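Local coordinates for protein Stk_08120 (Sulfolobus tokodaii str. 7, PDB 2EJX) that probably carries fatty acids, as a member of a thermoacidophile-specific family with a Bet v 1-like fold, at residues K9-I23 with D120-R134. Residues are numbered along the deposited sequence; the frame is centred on the assembly and turned at random.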
ATOM      1  N   LYS A   9      -9.017  -5.965   0.500  1.00 25.09           N
ATOM      2  CA  LYS A   9      -9.978  -4.962   0.914  1.00 22.54           C
ATOM      3  C   LYS A   9     -10.479  -4.269  -0.328  1.00 22.33           C
ATOM      4  O   LYS A   9      -9.689  -3.842  -1.152  1.00 22.08           O
ATOM      5  CB  LYS A   9      -9.291  -3.928   1.856  1.00 24.14           C
ATOM      6  CG  LYS A   9     -10.289  -2.859   2.427  1.00 22.90           C
ATOM      7  CD  LYS A   9     -11.039  -3.466   3.628  1.00 24.79           C
ATOM      8  CE  LYS A   9     -12.192  -2.577   4.089  1.00 26.37           C
ATOM      9  NZ  LYS A   9     -12.904  -3.335   5.178  1.00 28.32           N
ATOM     10  N   GLU A  10     -11.803  -4.112  -0.435  1.00 21.77           N
ATOM     11  CA  GLU A  10     -12.416  -3.338  -1.477  1.00 21.52           C
ATOM     12  C   GLU A  10     -12.542  -1.947  -0.933  1.00 22.56           C
ATOM     13  O   GLU A  10     -12.862  -1.789   0.252  1.00 23.42           O
ATOM     14  CB  GLU A  10     -13.825  -3.888  -1.764  1.00 22.51           C
ATOM     15  CG  GLU A  10     -14.580  -3.076  -2.770  1.00 24.04           C
ATOM     16  CD  GLU A  10     -15.884  -3.720  -3.170  1.00 29.93           C
ATOM     17  OE1 GLU A  10     -16.900  -3.400  -2.545  1.00 31.04           O
ATOM     18  OE2 GLU A  10     -15.873  -4.557  -4.101  1.00 31.26           O
ATOM     19  N   ILE A  11     -12.236  -0.955  -1.774  1.00 21.84           N
ATOM     20  CA  ILE A  11     -12.408   0.443  -1.417  1.00 22.42           C
ATOM     21  C   ILE A  11     -13.297   1.098  -2.443  1.00 23.29           C
ATOM     22  O   ILE A  11     -13.047   0.999  -3.660  1.00 23.36           O
ATOM     23  CB  ILE A  11     -11.045   1.160  -1.374  1.00 22.08           C
ATOM     24  CG1 ILE A  11     -10.152   0.510  -0.300  1.00 24.42           C
ATOM     25  CG2 ILE A  11     -11.218   2.732  -1.133  1.00 23.48           C
ATOM     26  CD1 ILE A  11      -8.896   1.282   0.050  1.00 25.80           C
ATOM     27  N   LYS A  12     -14.297   1.827  -1.942  1.00 23.89           N
ATOM     28  CA  LYS A  12     -15.205   2.625  -2.739  1.00 25.04           C
ATOM     29  C   LYS A  12     -14.789   4.095  -2.662  1.00 25.13           C
ATOM     30  O   LYS A  12     -14.487   4.601  -1.575  1.00 24.46           O
ATOM     31  CB  LYS A  12     -16.630   2.454  -2.202  1.00 25.60           C
ATOM     32  CG  LYS A  12     -17.160   1.012  -2.343  1.00 28.68           C
ATOM     33  CD  LYS A  12     -17.917   0.924  -3.694  1.00 31.58           C
ATOM     34  CE  LYS A  12     -18.337  -0.481  -4.064  1.00 33.09           C
ATOM     35  NZ  LYS A  12     -18.720  -0.528  -5.535  1.00 32.06           N
ATOM     36  N   THR A  13     -14.784   4.779  -3.801  1.00 25.64           N
ATOM     37  CA  THR A  13     -14.361   6.178  -3.843  1.00 26.78           C
ATOM     38  C   THR A  13     -15.199   7.012  -4.805  1.00 26.06           C
ATOM     39  O   THR A  13     -15.625   6.536  -5.851  1.00 26.40           O
ATOM     40  CB  THR A  13     -12.842   6.308  -4.226  1.00 27.03           C
ATOM     41  OG1 THR A  13     -12.452   7.687  -4.323  1.00 28.20           O
ATOM     42  CG2 THR A  13     -12.561   5.658  -5.576  1.00 29.20           C
ATOM     43  N   ASN A  14     -15.484   8.247  -4.397  1.00 27.79           N
ATOM     44  CA  ASN A  14     -16.039   9.266  -5.270  1.00 27.62           C
ATOM     45  C   ASN A  14     -14.985  10.190  -5.855  1.00 27.51           C
ATOM     46  O   ASN A  14     -15.318  11.185  -6.522  1.00 27.17           O
ATOM     47  CB  ASN A  14     -17.014  10.120  -4.467  1.00 29.27           C
ATOM     48  CG  ASN A  14     -18.319   9.425  -4.204  1.00 32.62           C
ATOM     49  OD1 ASN A  14     -18.708   8.501  -4.923  1.00 38.80           O
ATOM     50  ND2 ASN A  14     -19.047   9.920  -3.208  1.00 37.50           N
ATOM     51  N   GLN A  15     -13.709   9.926  -5.575  1.00 26.90           N
ATOM     52  CA  GLN A  15     -12.646  10.742  -6.142  1.00 27.83           C
ATOM     53  C   GLN A  15     -12.372  10.215  -7.549  1.00 28.57           C
ATOM     54  O   GLN A  15     -12.795   9.091  -7.872  1.00 30.34           O
ATOM     55  CB  GLN A  15     -11.370  10.669  -5.268  1.00 27.57           C
ATOM     56  CG  GLN A  15     -11.345  11.541  -4.036  1.00 30.40           C
ATOM     57  CD  GLN A  15     -10.926  12.953  -4.365  1.00 34.58           C
ATOM     58  OE1 GLN A  15     -10.495  13.234  -5.472  1.00 37.34           O
ATOM     59  NE2 GLN A  15     -11.072  13.851  -3.411  1.00 38.94           N
ATOM     60  N   ASP A  16     -11.701  10.994  -8.389  1.00 27.78           N
ATOM     61  CA  ASP A  16     -11.396  10.540  -9.742  1.00 29.79           C
ATOM     62  C   ASP A  16     -10.543   9.291  -9.600  1.00 28.82           C
ATOM     63  O   ASP A  16      -9.443   9.344  -9.045  1.00 26.62           O
ATOM     64  CB  ASP A  16     -10.645  11.605 -10.548  1.00 30.57           C
ATOM     65  CG  ASP A  16     -10.251  11.129 -11.944  1.00 35.31           C
ATOM     66  OD1 ASP A  16      -9.444  10.191 -12.081  1.00 34.59           O
ATOM     67  OD2 ASP A  16     -10.743  11.704 -12.936  1.00 40.00           O
ATOM     68  N   ILE A  17     -11.051   8.188 -10.116  1.00 28.59           N
ATOM     69  CA  ILE A  17     -10.416   6.891  -9.895  1.00 29.53           C
ATOM     70  C   ILE A  17      -9.002   6.807 -10.447  1.00 28.81           C
ATOM     71  O   ILE A  17      -8.194   6.072  -9.927  1.00 28.22           O
ATOM     72  CB  ILE A  17     -11.276   5.710 -10.464  1.00 30.79           C
ATOM     73  CG1 ILE A  17     -10.710   4.361  -9.986  1.00 32.26           C
ATOM     74  CG2 ILE A  17     -11.384   5.783 -12.033  1.00 32.76           C
ATOM     75  CD1 ILE A  17     -11.028   3.996  -8.523  1.00 30.61           C
ATOM     76  N   ASP A  18      -8.712   7.545 -11.507  1.00 28.16           N
ATOM     77  CA  ASP A  18      -7.429   7.446 -12.115  1.00 27.56           C
ATOM     78  C   ASP A  18      -6.417   8.218 -11.299  1.00 25.81           C
ATOM     79  O   ASP A  18      -5.289   7.776 -11.104  1.00 26.07           O
ATOM     80  CB  ASP A  18      -7.512   7.848 -13.603  1.00 28.08           C
ATOM     81  CG  ASP A  18      -8.361   6.851 -14.404  1.00 32.91           C
ATOM     82  OD1 ASP A  18      -8.194   5.616 -14.218  1.00 34.48           O
ATOM     83  OD2 ASP A  18      -9.236   7.293 -15.169  1.00 32.31           O
ATOM     84  N   VAL A  19      -6.861   9.312 -10.706  1.00 23.30           N
ATOM     85  CA  VAL A  19      -6.025  10.018  -9.725  1.00 21.74           C
ATOM     86  C   VAL A  19      -5.717   9.143  -8.523  1.00 20.95           C
ATOM     87  O   VAL A  19      -4.575   9.103  -8.075  1.00 20.66           O
ATOM     88  CB  VAL A  19      -6.692  11.381  -9.326  1.00 22.14           C
ATOM     89  CG1 VAL A  19      -5.939  12.040  -8.144  1.00 24.48           C
ATOM     90  CG2 VAL A  19      -6.648  12.322 -10.562  1.00 24.65           C
ATOM     91  N   VAL A  20      -6.726   8.461  -8.007  1.00 19.97           N
ATOM     92  CA  VAL A  20      -6.534   7.596  -6.864  1.00 21.10           C
ATOM     93  C   VAL A  20      -5.524   6.478  -7.141  1.00 21.34           C
ATOM     94  O   VAL A  20      -4.640   6.193  -6.323  1.00 20.68           O
ATOM     95  CB  VAL A  20      -7.872   7.029  -6.399  1.00 20.33           C
ATOM     96  CG1 VAL A  20      -7.678   6.037  -5.259  1.00 23.17           C
ATOM     97  CG2 VAL A  20      -8.861   8.233  -5.942  1.00 20.03           C
ATOM     98  N   MET A  21      -5.720   5.809  -8.269  1.00 22.75           N
ATOM     99  CA  MET A  21      -4.777   4.773  -8.727  1.00 23.89           C
ATOM    100  C   MET A  21      -3.347   5.324  -8.849  1.00 25.27           C
ATOM    101  O   MET A  21      -2.368   4.659  -8.458  1.00 25.61           O
ATOM    102  CB  MET A  21      -5.245   4.188 -10.063  1.00 24.64           C
ATOM    103  CG  MET A  21      -6.517   3.342 -10.015  1.00 25.32           C
ATOM    104  SD  MET A  21      -6.305   1.848  -8.981  1.00 26.95           S
ATOM    105  CE  MET A  21      -5.190   0.908  -9.981  1.00 26.79           C
ATOM    106  N   THR A  22      -3.202   6.499  -9.444  1.00 24.55           N
ATOM    107  CA  THR A  22      -1.897   7.147  -9.543  1.00 25.32           C
ATOM    108  C   THR A  22      -1.228   7.388  -8.187  1.00 24.46           C
ATOM    109  O   THR A  22      -0.032   7.144  -8.037  1.00 24.84           O
ATOM    110  CB  THR A  22      -1.960   8.473 -10.376  1.00 24.62           C
ATOM    111  OG1 THR A  22      -2.456   8.182 -11.676  1.00 26.47           O
ATOM    112  CG2 THR A  22      -0.574   9.090 -10.534  1.00 26.39           C
ATOM    113  N   ILE A  23      -1.991   7.878  -7.197  1.00 23.16           N
ATOM    114  CA  ILE A  23      -1.482   8.048  -5.855  1.00 22.91           C
ATOM    115  C   ILE A  23      -1.050   6.691  -5.245  1.00 23.13           C
ATOM    116  O   ILE A  23       0.000   6.606  -4.635  1.00 23.43           O
ATOM    117  CB  ILE A  23      -2.476   8.891  -4.966  1.00 21.41           C
ATOM    118  CG1 ILE A  23      -2.556  10.309  -5.540  1.00 21.06           C
ATOM    119  CG2 ILE A  23      -2.125   8.895  -3.451  1.00 21.33           C
ATOM    120  CD1 ILE A  23      -3.730  11.160  -4.919  1.00 22.66           C
ATOM    121  N   ASP A 120      -8.783  -1.218   6.675  1.00 20.65           N
ATOM    122  CA  ASP A 120     -10.066  -0.717   7.171  1.00 21.09           C
ATOM    123  C   ASP A 120     -10.071   0.781   7.303  1.00 21.95           C
ATOM    124  O   ASP A 120     -11.010   1.423   6.870  1.00 22.27           O
ATOM    125  CB  ASP A 120     -10.403  -1.370   8.534  1.00 21.53           C
ATOM    126  CG  ASP A 120     -10.808  -2.833   8.408  1.00 25.33           C
ATOM    127  OD1 ASP A 120     -10.982  -3.330   7.298  1.00 27.84           O
ATOM    128  OD2 ASP A 120     -10.965  -3.479   9.445  1.00 29.10           O
ATOM    129  N   ARG A 121      -9.013   1.343   7.922  1.00 21.80           N
ATOM    130  CA  ARG A 121      -8.900   2.786   8.074  1.00 23.28           C
ATOM    131  C   ARG A 121      -8.830   3.482   6.693  1.00 22.13           C
ATOM    132  O   ARG A 121      -9.482   4.485   6.461  1.00 21.86           O
ATOM    133  CB  ARG A 121      -7.637   3.115   8.907  1.00 22.88           C
ATOM    134  CG  ARG A 121      -7.442   4.614   9.186  1.00 25.79           C
ATOM    135  CD  ARG A 121      -6.129   4.888   9.941  1.00 23.90           C
ATOM    136  NE  ARG A 121      -5.000   4.184   9.318  1.00 25.51           N
ATOM    137  CZ  ARG A 121      -4.381   4.552   8.189  1.00 27.40           C
ATOM    138  NH1 ARG A 121      -4.727   5.646   7.484  1.00 23.53           N
ATOM    139  NH2 ARG A 121      -3.415   3.759   7.724  1.00 29.67           N
ATOM    140  N   LEU A 122      -8.047   2.940   5.774  1.00 21.63           N
ATOM    141  CA  LEU A 122      -7.990   3.488   4.412  1.00 23.88           C
ATOM    142  C   LEU A 122      -9.371   3.444   3.737  1.00 24.05           C
ATOM    143  O   LEU A 122      -9.798   4.439   3.157  1.00 25.13           O
ATOM    144  CB  LEU A 122      -6.936   2.720   3.583  1.00 24.20           C
ATOM    145  CG  LEU A 122      -6.189   3.275   2.383  1.00 28.94           C
ATOM    146  CD1 LEU A 122      -5.361   4.519   2.720  1.00 27.32           C
ATOM    147  CD2 LEU A 122      -5.276   2.102   1.903  1.00 24.58           C
ATOM    148  N   ALA A 123     -10.081   2.322   3.838  1.00 23.70           N
ATOM    149  CA  ALA A 123     -11.397   2.208   3.209  1.00 23.82           C
ATOM    150  C   ALA A 123     -12.384   3.237   3.764  1.00 25.09           C
ATOM    151  O   ALA A 123     -13.148   3.828   3.014  1.00 26.43           O
ATOM    152  CB  ALA A 123     -11.943   0.818   3.357  1.00 24.42           C
ATOM    153  N   GLU A 124     -12.367   3.439   5.081  1.00 25.79           N
ATOM    154  CA  GLU A 124     -13.304   4.325   5.783  1.00 25.51           C
ATOM    155  C   GLU A 124     -13.020   5.793   5.568  1.00 25.56           C
ATOM    156  O   GLU A 124     -13.942   6.599   5.688  1.00 26.82           O
ATOM    157  CB  GLU A 124     -13.324   4.017   7.299  1.00 25.86           C
ATOM    158  CG  GLU A 124     -13.982   2.680   7.664  1.00 27.98           C
ATOM    159  CD  GLU A 124     -13.554   2.148   9.028  1.00 30.83           C
ATOM    160  OE1 GLU A 124     -12.840   2.866   9.787  1.00 36.07           O
ATOM    161  OE2 GLU A 124     -13.906   0.979   9.327  1.00 36.23           O
ATOM    162  N   ASN A 125     -11.757   6.147   5.267  1.00 23.63           N
ATOM    163  CA  ASN A 125     -11.316   7.532   5.134  1.00 22.46           C
ATOM    164  C   ASN A 125     -10.747   7.911   3.750  1.00 22.71           C
ATOM    165  O   ASN A 125     -10.129   8.952   3.582  1.00 21.31           O
ATOM    166  CB  ASN A 125     -10.286   7.826   6.234  1.00 23.67           C
ATOM    167  CG  ASN A 125     -10.909   7.701   7.636  1.00 24.32           C
ATOM    168  OD1 ASN A 125     -11.722   8.575   8.062  1.00 24.88           O
ATOM    169  ND2 ASN A 125     -10.589   6.605   8.327  1.00 23.72           N
ATOM    170  N   ILE A 126     -10.985   7.075   2.750  1.00 21.20           N
ATOM    171  CA  ILE A 126     -10.198   7.199   1.490  1.00 21.21           C
ATOM    172  C   ILE A 126     -10.361   8.545   0.822  1.00 21.19           C
ATOM    173  O   ILE A 126      -9.380   9.161   0.402  1.00 20.26           O
ATOM    174  CB  ILE A 126     -10.545   6.041   0.470  1.00 20.10           C
ATOM    175  CG1 ILE A 126      -9.666   6.102  -0.766  1.00 21.00           C
ATOM    176  CG2 ILE A 126     -12.018   6.058   0.144  1.00 20.87           C
ATOM    177  CD1 ILE A 126      -8.166   5.921  -0.509  1.00 21.62           C
ATOM    178  N   ASP A 127     -11.585   9.057   0.764  1.00 21.61           N
ATOM    179  CA  ASP A 127     -11.765  10.290  -0.017  1.00 22.16           C
ATOM    180  C   ASP A 127     -11.140  11.558   0.645  1.00 21.47           C
ATOM    181  O   ASP A 127     -10.653  12.449  -0.083  1.00 22.61           O
ATOM    182  CB  ASP A 127     -13.229  10.472  -0.364  1.00 24.04           C
ATOM    183  CG  ASP A 127     -13.652   9.560  -1.509  1.00 25.40           C
ATOM    184  OD1 ASP A 127     -12.797   8.827  -2.073  1.00 31.43           O
ATOM    185  OD2 ASP A 127     -14.832   9.628  -1.891  1.00 33.18           O
ATOM    186  N   GLU A 128     -11.176  11.603   1.987  1.00 22.78           N
ATOM    187  CA  GLU A 128     -10.534  12.655   2.807  1.00 22.64           C
ATOM    188  C   GLU A 128      -9.016  12.517   2.712  1.00 22.83           C
ATOM    189  O   GLU A 128      -8.315  13.493   2.512  1.00 22.07           O
ATOM    190  CB  GLU A 128     -10.974  12.585   4.287  1.00 24.35           C
ATOM    191  CG  GLU A 128     -12.520  12.742   4.535  1.00 28.94           C
ATOM    192  CD  GLU A 128     -13.380  11.424   4.553  1.00 38.06           C
ATOM    193  OE1 GLU A 128     -13.001  10.360   3.989  1.00 36.07           O
ATOM    194  OE2 GLU A 128     -14.481  11.453   5.176  1.00 42.20           O
ATOM    195  N   ILE A 129      -8.516  11.283   2.781  1.00 21.88           N
ATOM    196  CA  ILE A 129      -7.041  11.083   2.627  1.00 21.09           C
ATOM    197  C   ILE A 129      -6.573  11.579   1.215  1.00 20.75           C
ATOM    198  O   ILE A 129      -5.582  12.322   1.052  1.00 20.92           O
ATOM    199  CB  ILE A 129      -6.708   9.605   2.853  1.00 19.30           C
ATOM    200  CG1 ILE A 129      -6.831   9.269   4.360  1.00 22.83           C
ATOM    201  CG2 ILE A 129      -5.280   9.312   2.253  1.00 19.20           C
ATOM    202  CD1 ILE A 129      -6.958   7.760   4.664  1.00 25.14           C
ATOM    203  N   ILE A 130      -7.294  11.193   0.176  1.00 19.42           N
ATOM    204  CA  ILE A 130      -6.904  11.515  -1.187  1.00 20.06           C
ATOM    205  C   ILE A 130      -7.105  12.986  -1.478  1.00 20.30           C
ATOM    206  O   ILE A 130      -6.336  13.571  -2.216  1.00 21.07           O
ATOM    207  CB  ILE A 130      -7.701  10.684  -2.215  1.00 18.54           C
ATOM    208  CG1 ILE A 130      -7.388   9.161  -2.087  1.00 20.78           C
ATOM    209  CG2 ILE A 130      -7.499  11.265  -3.690  1.00 21.29           C
ATOM    210  CD1 ILE A 130      -5.937   8.706  -2.623  1.00 18.90           C
ATOM    211  N   ARG A 131      -8.141  13.594  -0.911  1.00 21.77           N
ATOM    212  CA  ARG A 131      -8.359  15.022  -1.132  1.00 22.11           C
ATOM    213  C   ARG A 131      -7.141  15.824  -0.650  1.00 21.45           C
ATOM    214  O   ARG A 131      -6.633  16.708  -1.354  1.00 22.22           O
ATOM    215  CB  ARG A 131      -9.586  15.487  -0.403  1.00 21.80           C
ATOM    216  CG  ARG A 131      -9.949  16.920  -0.707  1.00 30.03           C
ATOM    217  CD  ARG A 131     -11.219  17.329   0.047  1.00 37.14           C
ATOM    218  NE  ARG A 131     -10.982  17.319   1.486  1.00 41.69           N
ATOM    219  CZ  ARG A 131     -10.436  18.324   2.162  1.00 42.15           C
ATOM    220  NH1 ARG A 131     -10.088  19.444   1.542  1.00 42.89           N
ATOM    221  NH2 ARG A 131     -10.235  18.202   3.462  1.00 43.17           N
ATOM    222  N   LEU A 132      -6.695  15.503   0.547  1.00 21.34           N
ATOM    223  CA  LEU A 132      -5.455  16.101   1.095  1.00 21.72           C
ATOM    224  C   LEU A 132      -4.192  15.781   0.269  1.00 21.19           C
ATOM    225  O   LEU A 132      -3.353  16.674   0.070  1.00 21.82           O
ATOM    226  CB  LEU A 132      -5.285  15.660   2.568  1.00 21.63           C
ATOM    227  CG  LEU A 132      -6.303  16.317   3.490  1.00 23.07           C
ATOM    228  CD1 LEU A 132      -6.170  15.704   4.901  1.00 23.53           C
ATOM    229  CD2 LEU A 132      -6.116  17.839   3.580  1.00 23.23           C
ATOM    230  N   GLU A 133      -4.043  14.529  -0.189  1.00 21.01           N
ATOM    231  CA  GLU A 133      -2.932  14.176  -1.097  1.00 21.74           C
ATOM    232  C   GLU A 133      -2.957  15.034  -2.357  1.00 21.98           C
ATOM    233  O   GLU A 133      -1.952  15.524  -2.802  1.00 21.01           O
ATOM    234  CB  GLU A 133      -2.964  12.659  -1.454  1.00 22.63           C
ATOM    235  CG  GLU A 133      -2.562  11.744  -0.269  1.00 20.90           C
ATOM    236  CD  GLU A 133      -1.090  11.986   0.145  1.00 26.96           C
ATOM    237  OE1 GLU A 133      -0.240  12.393  -0.681  1.00 25.59           O
ATOM    238  OE2 GLU A 133      -0.808  11.777   1.325  1.00 29.98           O
ATOM    239  N   ARG A 134      -4.129  15.195  -2.940  1.00 21.70           N
ATOM    240  CA  ARG A 134      -4.265  16.010  -4.141  1.00 22.01           C
ATOM    241  C   ARG A 134      -3.878  17.482  -3.964  1.00 23.54           C
ATOM    242  O   ARG A 134      -3.334  18.124  -4.886  1.00 24.92           O
ATOM    243  CB  ARG A 134      -5.700  15.903  -4.615  1.00 20.74           C
ATOM    244  CG  ARG A 134      -5.948  14.544  -5.242  1.00 18.81           C
ATOM    245  CD  ARG A 134      -7.365  14.503  -5.849  1.00 19.94           C
ATOM    246  NE  ARG A 134      -7.365  15.199  -7.135  1.00 23.88           N
ATOM    247  CZ  ARG A 134      -8.364  15.168  -8.020  1.00 26.64           C
ATOM    248  NH1 ARG A 134      -9.459  14.493  -7.732  1.00 28.07           N
ATOM    249  NH2 ARG A 134      -8.266  15.820  -9.194  1.00 27.31           N
TER
HETATM  250  O   HOH W   1     -14.388   2.444   0.917  1.00 27.69           O
HETATM  251  O   HOH W   2     -12.424  13.892  -8.392  1.00 29.26           O
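D127 grips the loop after strand 9-12 with both carboxylate oxygens. OD1 accepts from T13 OG1 at 2.5 Å and OD2 from N14 N at 2.9 Å, each on its syn lone pair, and this fixes the rotation of the carboxylate. T13 OG1 also accepts from Q15 N, closing an ST turn. The contact joins the first strand and first helix of the Bet v 1-like fold to its long C-terminal helix, here kinked near D127. Further along, R134 NH1 donates to Q15 OE1 at 2.8 Å. The oxygen lies in the guanidinium plane, and the amide is turned 67° from it. R134 NE pairs with the C-terminal carboxylate of I139. At the other end, K9 NZ forms a salt bridge with D120 OD1 at 2.9 Å, from above the carboxylate plane. V19 CG1 lies over one face of the R134 guanidinium. A leucine in place of R134 would probably cost Q15 OE1 this donor and the I139 carboxylate this counter-charge. Between these ends I11 packs on L122, A123 and I126. I130 meets V20 and I23. With chi1 at -65°, I23 CG2 stands anti to the backbone N and touches I130 CD1 at 3.9 Å.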